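Local coordinates for protein delta toxin (Clostridium perfringens, PDB 2YGT) that probably forms beta-barrel pores in target-cell membranes, acting as a haemolytic toxin of the leukocidin/haemolysin type, at residues 87-92 with 195-200; 208-213 with 255-260; 161-164 with 170-173. All coordinates share one frame; numbering follows the deposited sequence.

Interaction 1: 87-92 with 195-200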
loop_
_atom_site.group_PDB
_atom_site.type_symbol
_atom_site.label_atom_id
_atom_site.label_comp_id
_atom_site.label_asym_id
_atom_site.label_seq_id
_atom_site.Cartn_x
_atom_site.Cartn_y
_atom_site.Cartn_z
ATOM N N MET A 87 -6.611 22.397 -9.306
ATOM C CA MET A 87 -6.991 21.197 -8.577
ATOM C C MET A 87 -5.737 20.474 -8.107
ATOM O O MET A 87 -5.018 19.877 -8.907
ATOM C CB MET A 87 -7.832 20.264 -9.449
ATOM C CG MET A 87 -8.086 18.906 -8.815
ATOM S SD MET A 87 -8.817 17.711 -9.950
ATOM C CE MET A 87 -8.564 16.189 -9.044
ATOM N N ARG A 88 -5.471 20.542 -6.808
ATOM C CA ARG A 88 -4.352 19.811 -6.226
ATOM C C ARG A 88 -4.752 18.360 -5.994
ATOM O O ARG A 88 -5.821 18.083 -5.452
ATOM C CB ARG A 88 -3.883 20.487 -4.934
ATOM C CG ARG A 88 -3.309 21.873 -5.185
ATOM C CD ARG A 88 -2.994 22.629 -3.906
ATOM N NE ARG A 88 -1.913 22.010 -3.149
ATOM C CZ ARG A 88 -1.117 22.670 -2.314
ATOM N NH1 ARG A 88 -1.271 23.979 -2.142
ATOM N NH2 ARG A 88 -0.160 22.027 -1.659
ATOM N N TRP A 89 -3.897 17.435 -6.423
ATOM C CA TRP A 89 -4.236 16.016 -6.408
ATOM C C TRP A 89 -3.003 15.138 -6.165
ATOM O O TRP A 89 -1.875 15.559 -6.429
ATOM C CB TRP A 89 -4.924 15.631 -7.727
ATOM C CG TRP A 89 -4.024 15.744 -8.926
ATOM C CD1 TRP A 89 -3.554 16.893 -9.494
ATOM C CD2 TRP A 89 -3.484 14.664 -9.701
ATOM N NE1 TRP A 89 -2.755 16.596 -10.571
ATOM C CE2 TRP A 89 -2.695 15.234 -10.719
ATOM C CE3 TRP A 89 -3.592 13.271 -9.631
ATOM C CZ2 TRP A 89 -2.016 14.463 -11.661
ATOM C CZ3 TRP A 89 -2.916 12.503 -10.569
ATOM C CH2 TRP A 89 -2.138 13.103 -11.571
ATOM N N PRO A 90 -3.216 13.909 -5.661
ATOM C CA PRO A 90 -2.108 12.998 -5.362
ATOM C C PRO A 90 -1.714 12.190 -6.591
ATOM O O PRO A 90 -2.333 11.164 -6.874
ATOM C CB PRO A 90 -2.709 12.045 -4.313
ATOM C CG PRO A 90 -4.192 12.396 -4.220
ATOM C CD PRO A 90 -4.510 13.271 -5.387
ATOM N N ILE A 91 -0.702 12.640 -7.320
ATOM C CA ILE A 91 -0.221 11.865 -8.454
ATOM C C ILE A 91 0.401 10.542 -7.995
ATOM O O ILE A 91 0.293 9.527 -8.688
ATOM C CB ILE A 91 0.787 12.654 -9.303
ATOM C CG1 ILE A 91 1.163 11.857 -10.553
ATOM C CG2 ILE A 91 2.024 13.001 -8.484
ATOM C CD1 ILE A 91 1.865 12.682 -11.612
ATOM N N LYS A 92 1.031 10.544 -6.820
ATOM C CA LYS A 92 1.749 9.358 -6.354
ATOM C C LYS A 92 1.668 9.110 -4.845
ATOM O O LYS A 92 1.808 10.029 -4.037
ATOM C CB LYS A 92 3.217 9.421 -6.782
ATOM C CG LYS A 92 3.916 8.073 -6.738
ATOM C CD LYS A 92 5.418 8.212 -6.586
ATOM C CE LYS A 92 6.042 8.894 -7.784
ATOM N NZ LYS A 92 7.513 8.669 -7.817
ATOM N N ASN A 195 -3.384 19.746 -21.524
ATOM C CA ASN A 195 -3.625 18.456 -20.885
ATOM C C ASN A 195 -5.028 18.427 -20.292
ATOM O O ASN A 195 -5.335 19.195 -19.382
ATOM C CB ASN A 195 -2.577 18.193 -19.799
ATOM C CG ASN A 195 -2.785 16.863 -19.088
ATOM O OD1 ASN A 195 -3.909 16.494 -18.750
ATOM N ND2 ASN A 195 -1.694 16.142 -18.850
ATOM N N GLN A 196 -5.872 17.530 -20.800
ATOM C CA GLN A 196 -7.293 17.535 -20.459
ATOM C C GLN A 196 -7.702 16.422 -19.495
ATOM O O GLN A 196 -8.886 16.088 -19.395
ATOM C CB GLN A 196 -8.140 17.421 -21.731
ATOM C CG GLN A 196 -7.678 18.288 -22.888
ATOM C CD GLN A 196 -8.246 17.822 -24.218
ATOM O OE1 GLN A 196 -9.443 17.951 -24.478
ATOM N NE2 GLN A 196 -7.384 17.272 -25.066
ATOM N N MET A 197 -6.739 15.857 -18.777
ATOM C CA MET A 197 -7.017 14.688 -17.946
ATOM C C MET A 197 -8.128 14.903 -16.911
ATOM O O MET A 197 -8.945 14.009 -16.690
ATOM C CB MET A 197 -5.737 14.130 -17.304
ATOM C CG MET A 197 -5.062 15.040 -16.298
ATOM S SD MET A 197 -3.420 14.418 -15.857
ATOM C CE MET A 197 -3.805 12.730 -15.424
ATOM N N PHE A 198 -8.169 16.078 -16.288
ATOM C CA PHE A 198 -9.201 16.356 -15.285
ATOM C C PHE A 198 -10.114 17.517 -15.678
ATOM O O PHE A 198 -10.773 18.123 -14.833
ATOM C CB PHE A 198 -8.576 16.602 -13.907
ATOM C CG PHE A 198 -7.785 15.435 -13.386
ATOM C CD1 PHE A 198 -8.347 14.172 -13.326
ATOM C CD2 PHE A 198 -6.477 15.602 -12.957
ATOM C CE1 PHE A 198 -7.622 13.093 -12.854
ATOM C CE2 PHE A 198 -5.746 14.529 -12.479
ATOM C CZ PHE A 198 -6.322 13.271 -12.430
ATOM N N MET A 199 -10.151 17.810 -16.973
ATOM C CA MET A 199 -10.988 18.877 -17.510
ATOM C C MET A 199 -12.397 18.366 -17.848
ATOM O O MET A 199 -12.565 17.490 -18.696
ATOM C CB MET A 199 -10.313 19.488 -18.742
ATOM C CG MET A 199 -10.985 20.730 -19.292
ATOM S SD MET A 199 -10.317 21.192 -20.909
ATOM C CE MET A 199 -8.594 21.436 -20.501
ATOM N N ARG A 200 -13.406 18.913 -17.176
ATOM C CA ARG A 200 -14.783 18.464 -17.375
ATOM C C ARG A 200 -15.322 18.851 -18.750
ATOM O O ARG A 200 -16.076 18.097 -19.366
ATOM C CB ARG A 200 -15.699 19.018 -16.281
ATOM C CG ARG A 200 -17.120 18.486 -16.346
ATOM C CD ARG A 200 -17.934 18.926 -15.141
ATOM N NE ARG A 200 -18.993 17.969 -14.830
ATOM C CZ ARG A 200 -20.260 18.096 -15.214
ATOM N NH1 ARG A 200 -20.642 19.148 -15.926
ATOM N NH2 ARG A 200 -21.149 17.170 -14.879
#
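A buried cluster of aromatic rings and methionines, with Trp89 and Phe198 at its centre, joins strand 84-99 to the turn at 195-200 in the long loop between strand 170-177 and helix 219-222. The two rings form a T-shaped stack: the edge of Phe198 meets the face of the six-membered ring of Trp89, with centroids 4.8 Å apart and planes at 73°. Phe198 CE2 leads the approach, 3.6 Å from Trp89 CD2 and centred over the indole, while Phe198 CZ lies close to Trp89 CE3 and CZ3. Trp89 keeps CG between its backbone N and carbonyl carbon (chi1 66°), a rotamer that presents one flat side of the indole to the loop; the backbone N of Ile91 lies over the opposite face, towards its rim. The indole is also held at its nitrogen, since NE1 is hydrogen-bonded to OD1 of Asn267.

This compact apolar contact between a sheet and a long loop lies at one end of the elongated molecule, a position consistent with the rim domain of the leukocidin/haemolysin fold. Two Met-aromatic contacts extend it. The extended chain of Met87 lies crosswise to Phe198, its SD 4.1 Å from Phe198 CB and oblique to the ring, and its CE over one face. Met197 CG lies over the other face, so the phenyl is sandwiched between methionines. Met197 then reaches Trp89, its SD 5.3 Å from the centroid of the six-membered ring of Trp89 and its CE 4.2 Å from Trp89 CH2. The loop presents Met197 and Phe198 from a type I turn, Gln196 to Met199, overlapped at its start by an Asx turn in which Asn195 OD1 accepts from Met197 N at 2.9 Å. Phe177 is edge-to-face with both rings, and Ile221 of helix 219-222 packs against Met87, Trp89 and Phe198.

Interaction 2: 208-213 with 255-260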
loop_
_atom_site.group_PDB
_atom_site.type_symbol
_atom_site.label_atom_id
_atom_site.label_comp_id
_atom_site.label_asym_id
_atom_site.label_seq_id
_atom_site.Cartn_x
_atom_site.Cartn_y
_atom_site.Cartn_z
ATOM N N THR A 208 -13.573 26.834 -10.809
ATOM C CA THR A 208 -13.604 25.827 -9.748
ATOM C C THR A 208 -14.737 24.829 -9.951
ATOM O O THR A 208 -15.007 23.993 -9.087
ATOM C CB THR A 208 -13.764 26.470 -8.358
ATOM O OG1 THR A 208 -15.027 27.143 -8.280
ATOM C CG2 THR A 208 -12.644 27.460 -8.096
ATOM N N THR A 209 -15.389 24.918 -11.104
ATOM C CA THR A 209 -16.560 24.103 -11.398
ATOM C C THR A 209 -16.296 23.138 -12.555
ATOM O O THR A 209 -17.067 22.208 -12.796
ATOM C CB THR A 209 -17.784 25.007 -11.708
ATOM O OG1 THR A 209 -18.424 25.374 -10.480
ATOM C CG2 THR A 209 -18.790 24.304 -12.605
ATOM N N ASN A 210 -15.181 23.342 -13.248
ATOM C CA ASN A 210 -14.904 22.594 -14.467
ATOM C C ASN A 210 -13.923 21.424 -14.316
ATOM O O ASN A 210 -13.340 20.962 -15.300
ATOM C CB ASN A 210 -14.425 23.543 -15.563
ATOM C CG ASN A 210 -14.478 22.914 -16.932
ATOM O OD1 ASN A 210 -15.436 22.220 -17.273
ATOM N ND2 ASN A 210 -13.445 23.151 -17.729
ATOM N N PHE A 211 -13.741 20.942 -13.092
ATOM C CA PHE A 211 -12.942 19.740 -12.883
ATOM C C PHE A 211 -13.827 18.497 -12.909
ATOM O O PHE A 211 -14.992 18.545 -12.515
ATOM C CB PHE A 211 -12.160 19.817 -11.570
ATOM C CG PHE A 211 -11.095 20.879 -11.559
ATOM C CD1 PHE A 211 -10.051 20.841 -12.468
ATOM C CD2 PHE A 211 -11.133 21.907 -10.633
ATOM C CE1 PHE A 211 -9.068 21.814 -12.460
ATOM C CE2 PHE A 211 -10.152 22.882 -10.618
ATOM C CZ PHE A 211 -9.118 22.835 -11.533
ATOM N N THR A 212 -13.272 17.392 -13.396
ATOM C CA THR A 212 -13.992 16.124 -13.439
ATOM C C THR A 212 -14.781 15.906 -12.154
ATOM O O THR A 212 -14.210 15.904 -11.065
ATOM C CB THR A 212 -13.031 14.943 -13.640
ATOM O OG1 THR A 212 -12.362 15.082 -14.899
ATOM C CG2 THR A 212 -13.790 13.624 -13.612
ATOM N N PRO A 213 -16.105 15.728 -12.282
ATOM C CA PRO A 213 -16.989 15.513 -11.131
ATOM C C PRO A 213 -16.500 14.356 -10.271
ATOM O O PRO A 213 -15.874 13.429 -10.786
ATOM C CB PRO A 213 -18.328 15.160 -11.790
ATOM C CG PRO A 213 -17.967 14.780 -13.210
ATOM C CD PRO A 213 -16.864 15.719 -13.540
ATOM N N TYR A 255 -3.019 20.603 -10.912
ATOM C CA TYR A 255 -3.606 20.620 -12.245
ATOM C C TYR A 255 -4.320 21.950 -12.468
ATOM O O TYR A 255 -5.346 22.227 -11.848
ATOM C CB TYR A 255 -4.574 19.447 -12.421
ATOM C CG TYR A 255 -5.261 19.412 -13.771
ATOM C CD1 TYR A 255 -4.589 18.964 -14.902
ATOM C CD2 TYR A 255 -6.579 19.831 -13.913
ATOM C CE1 TYR A 255 -5.212 18.938 -16.138
ATOM C CE2 TYR A 255 -7.210 19.805 -15.140
ATOM C CZ TYR A 255 -6.524 19.358 -16.248
ATOM O OH TYR A 255 -7.152 19.331 -17.469
ATOM N N HIS A 256 -3.754 22.776 -13.342
ATOM C CA HIS A 256 -4.305 24.095 -13.635
ATOM C C HIS A 256 -5.172 24.071 -14.885
ATOM O O HIS A 256 -4.793 23.485 -15.898
ATOM C CB HIS A 256 -3.176 25.105 -13.858
ATOM C CG HIS A 256 -2.401 25.442 -12.621
ATOM N ND1 HIS A 256 -2.261 26.733 -12.161
ATOM C CD2 HIS A 256 -1.721 24.656 -11.753
ATOM C CE1 HIS A 256 -1.531 26.729 -11.060
ATOM N NE2 HIS A 256 -1.191 25.481 -10.790
ATOM N N ILE A 257 -6.334 24.711 -14.810
ATOM C CA ILE A 257 -7.076 25.063 -16.016
ATOM C C ILE A 257 -7.113 26.582 -16.165
ATOM O O ILE A 257 -7.381 27.304 -15.204
ATOM C CB ILE A 257 -8.511 24.483 -16.033
ATOM C CG1 ILE A 257 -9.295 24.934 -14.798
ATOM C CG2 ILE A 257 -8.468 22.967 -16.134
ATOM C CD1 ILE A 257 -10.759 24.550 -14.837
ATOM N N ALA A 258 -6.818 27.058 -17.368
ATOM C CA ALA A 258 -6.792 28.488 -17.643
ATOM C C ALA A 258 -7.583 28.787 -18.908
ATOM O O ALA A 258 -7.419 28.115 -19.925
ATOM C CB ALA A 258 -5.359 28.977 -17.784
ATOM N N TRP A 259 -8.441 29.797 -18.836
ATOM C CA TRP A 259 -9.308 30.140 -19.952
ATOM C C TRP A 259 -8.691 31.196 -20.864
ATOM O O TRP A 259 -8.371 32.298 -20.427
ATOM C CB TRP A 259 -10.667 30.629 -19.445
ATOM C CG TRP A 259 -11.607 31.006 -20.547
ATOM C CD1 TRP A 259 -11.742 32.234 -21.125
ATOM C CD2 TRP A 259 -12.547 30.147 -21.211
ATOM N NE1 TRP A 259 -12.705 32.194 -22.102
ATOM C CE2 TRP A 259 -13.215 30.925 -22.175
ATOM C CE3 TRP A 259 -12.888 28.796 -21.076
ATOM C CZ2 TRP A 259 -14.205 30.400 -23.006
ATOM C CZ3 TRP A 259 -13.873 28.275 -21.904
ATOM C CH2 TRP A 259 -14.519 29.076 -22.856
ATOM N N ASP A 260 -8.521 30.842 -22.132
ATOM C CA ASP A 260 -8.134 31.801 -23.157
ATOM C C ASP A 260 -9.395 32.160 -23.931
ATOM O O ASP A 260 -10.053 33.155 -23.634
ATOM C CB ASP A 260 -7.079 31.201 -24.087
ATOM C CG ASP A 260 -6.416 32.244 -24.968
ATOM O OD1 ASP A 260 -6.737 33.442 -24.818
ATOM O OD2 ASP A 260 -5.574 31.863 -25.809
#
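Asn210 and Ile257 are where the two backbones come nearest, with 8.4 Å between their CA atoms, so the irregular segment 208-213 passes the strand 255-259 at side-chain distance and does not pair with it. The strand instead bonds through its backbone to strand 84-99, Tyr255 with Met87 and Ile257 with Gly85, and the loop bonds to its own earlier part, Asn210 with Arg200 and Thr212 with Phe198.

Phe211 spans the gap between the backbones. With CG beside the backbone N and anti to the carbonyl carbon (chi1 -67°), its ring extends to the strand and packs against both Tyr255 and Ile257. The two aromatic rings touch by their edges, with planes at 63°. Phe211 CE1 comes to 3.5 Å from Tyr255 CD2, although the ring centroids are 6.0 Å apart. Phe211 CZ, the farther end of the phenyl, also lies 3.8 Å from Tyr255 O. Ile257 packs on the ring face, its CD1 over Phe211 towards the rim, while Ile257 CG1 is 3.9 Å from Phe211 CZ. Ile257 CD1 also lies 3.9 Å from Asn210 CB, and so bridges two neighbouring loop residues.

Asn210 ND2 is hydrogen-bonded to O of Ser201 and Tyr255 OH to O of Asn195, both in the earlier part of the same loop. Ile77 of strand 76-79 and Met87 add further cover to Phe211, and Trp263 packs on Ile257 and Asn210. The arrangement is that of a long loop packed against an antiparallel sheet at the distal end of the molecule, probably part of the rim region of a leukocidin-like toxin.

Interaction 3: 161-164 with 170-173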
loop_
_atom_site.group_PDB
_atom_site.type_symbol
_atom_site.label_atom_id
_atom_site.label_comp_id
_atom_site.label_asym_id
_atom_site.label_seq_id
_atom_site.Cartn_x
_atom_site.Cartn_y
_atom_site.Cartn_z
ATOM N N THR A 161 0.315 -0.057 -9.350
ATOM C CA THR A 161 1.253 -0.291 -8.258
ATOM C C THR A 161 2.497 -1.009 -8.768
ATOM O O THR A 161 2.408 -2.028 -9.454
ATOM C CB THR A 161 0.617 -1.120 -7.115
ATOM O OG1 THR A 161 -0.478 -0.390 -6.547
ATOM C CG2 THR A 161 1.643 -1.404 -6.027
ATOM N N ILE A 162 3.659 -0.464 -8.438
ATOM C CA ILE A 162 4.914 -1.111 -8.777
ATOM C C ILE A 162 5.777 -1.278 -7.533
ATOM O O ILE A 162 5.896 -0.359 -6.722
ATOM C CB ILE A 162 5.695 -0.308 -9.831
ATOM C CG1 ILE A 162 7.087 -0.909 -10.034
ATOM C CG2 ILE A 162 5.810 1.142 -9.409
ATOM C CD1 ILE A 162 7.817 -0.359 -11.233
ATOM N N GLN A 163 6.367 -2.456 -7.372
ATOM C CA GLN A 163 7.316 -2.667 -6.289
ATOM C C GLN A 163 8.680 -2.139 -6.707
ATOM O O GLN A 163 9.331 -2.697 -7.590
ATOM C CB GLN A 163 7.405 -4.141 -5.888
ATOM C CG GLN A 163 8.324 -4.370 -4.694
ATOM C CD GLN A 163 8.105 -5.709 -4.025
ATOM O OE1 GLN A 163 8.272 -6.761 -4.641
ATOM N NE2 GLN A 163 7.746 -5.679 -2.748
ATOM N N THR A 164 9.102 -1.054 -6.073
ATOM C CA THR A 164 10.330 -0.376 -6.461
ATOM C C THR A 164 11.538 -0.923 -5.704
ATOM O O THR A 164 12.673 -0.795 -6.154
ATOM C CB THR A 164 10.209 1.140 -6.238
ATOM O OG1 THR A 164 9.852 1.394 -4.873
ATOM C CG2 THR A 164 9.129 1.714 -7.149
ATOM N N ILE A 170 14.371 -4.058 2.648
ATOM C CA ILE A 170 13.255 -3.167 2.350
ATOM C C ILE A 170 12.330 -3.655 1.236
ATOM O O ILE A 170 12.773 -4.203 0.226
ATOM C CB ILE A 170 13.751 -1.741 2.005
ATOM C CG1 ILE A 170 12.571 -0.785 1.831
ATOM C CG2 ILE A 170 14.600 -1.757 0.745
ATOM C CD1 ILE A 170 12.983 0.664 1.672
ATOM N N ALA A 171 11.034 -3.453 1.444
ATOM C CA ALA A 171 10.039 -3.646 0.400
ATOM C C ALA A 171 9.326 -2.319 0.179
ATOM O O ALA A 171 8.823 -1.720 1.128
ATOM C CB ALA A 171 9.050 -4.725 0.804
ATOM N N SER A 172 9.293 -1.862 -1.070
ATOM C CA SER A 172 8.742 -0.553 -1.402
ATOM C C SER A 172 7.736 -0.621 -2.546
ATOM O O SER A 172 7.943 -1.348 -3.519
ATOM C CB SER A 172 9.868 0.401 -1.786
ATOM O OG SER A 172 10.908 0.347 -0.838
ATOM N N TRP A 173 6.660 0.153 -2.437
ATOM C CA TRP A 173 5.644 0.190 -3.480
ATOM C C TRP A 173 5.301 1.618 -3.887
ATOM O O TRP A 173 5.145 2.501 -3.045
ATOM C CB TRP A 173 4.371 -0.528 -3.028
ATOM C CG TRP A 173 4.558 -1.979 -2.725
ATOM C CD1 TRP A 173 4.434 -3.022 -3.595
ATOM C CD2 TRP A 173 4.898 -2.551 -1.458
ATOM N NE1 TRP A 173 4.677 -4.212 -2.946
ATOM C CE2 TRP A 173 4.966 -3.948 -1.633
ATOM C CE3 TRP A 173 5.153 -2.015 -0.190
ATOM C CZ2 TRP A 173 5.280 -4.816 -0.591
ATOM C CZ3 TRP A 173 5.464 -2.881 0.844
ATOM C CH2 TRP A 173 5.524 -4.265 0.637
#
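Gln163 and Trp173 form an antiparallel non-hydrogen-bonded pair, their CA atoms 4.3 Å apart, in the hairpin of strands 159-166 and 170-177; the short segments have their N-to-C directions 152° apart. Among backbone contacts, Thr164 N donates to Ser172 O at 2.8 Å; the bond is bent at the hydrogen, and the donor also sits above the carbonyl plane. The same oxygen, Ser172 O, receives a CA-H...O contact from Gln163 CA at 3.1 Å, and a second such contact joins Trp173 CA to Ile162 O at 3.3 Å. Ile162 bonds on to Asn174 and Ser172 to Asn165, continuing the hairpin.

Flat groups meet on the face that carries Gln163 and Trp173. The two side chains run alongside each other off the sheet, with the amide and indole planes 30° apart. Gln163 CG stands anti to the backbone N (chi1 -176°) and the chain stays extended, bringing Gln163 NE2 to 3.4 Å from Trp173 CZ2. Trp173 NE1 is equally close, but two donors cannot bond each other: Gln163 NE2 donates to Ser111 OG, and Trp173 NE1 to the carbonyl of Pro113. Phe229 stacks on the indole from outside the pair.

Van der Waals contacts fill in the rest. Thr161 CG2 touches Trp173 CD1, and Thr164 OG1 presses to 3.2 Å from Ser172 CB.

The chemistry places an amide in metal-binding surroundings. A zinc ion lies about 4 Å from the side chain of Gln163. Asp166, whose side chain is about 3 Å from that of Gln163 between nearest atoms, is known to bind zinc in this protein, as is Asp110. Held by Ser111 and flanked by the indole, the amide may lie in the second shell of such a site.

From the N terminus, strand 84-99 supplies the first half of interaction 1 at 87-92. The chain then reaches 161-164 and 170-173, whose pairing closes the short hairpin of interaction 3, nested wholly inside the long loop that interaction 1 closes on reaching 195-200. Interaction 2 follows in series: it opens at 208-213, farther along the same irregular stretch, and closes at 255-260. Interactions 1 and 2 touch, with centres 9 Å apart, and fix successive parts of that stretch to the neighbouring strands 84-99 and 241-259. Interaction 3 reaches the same sheet through strand 170-177, yet its centre is 24 Å from that of interaction 1.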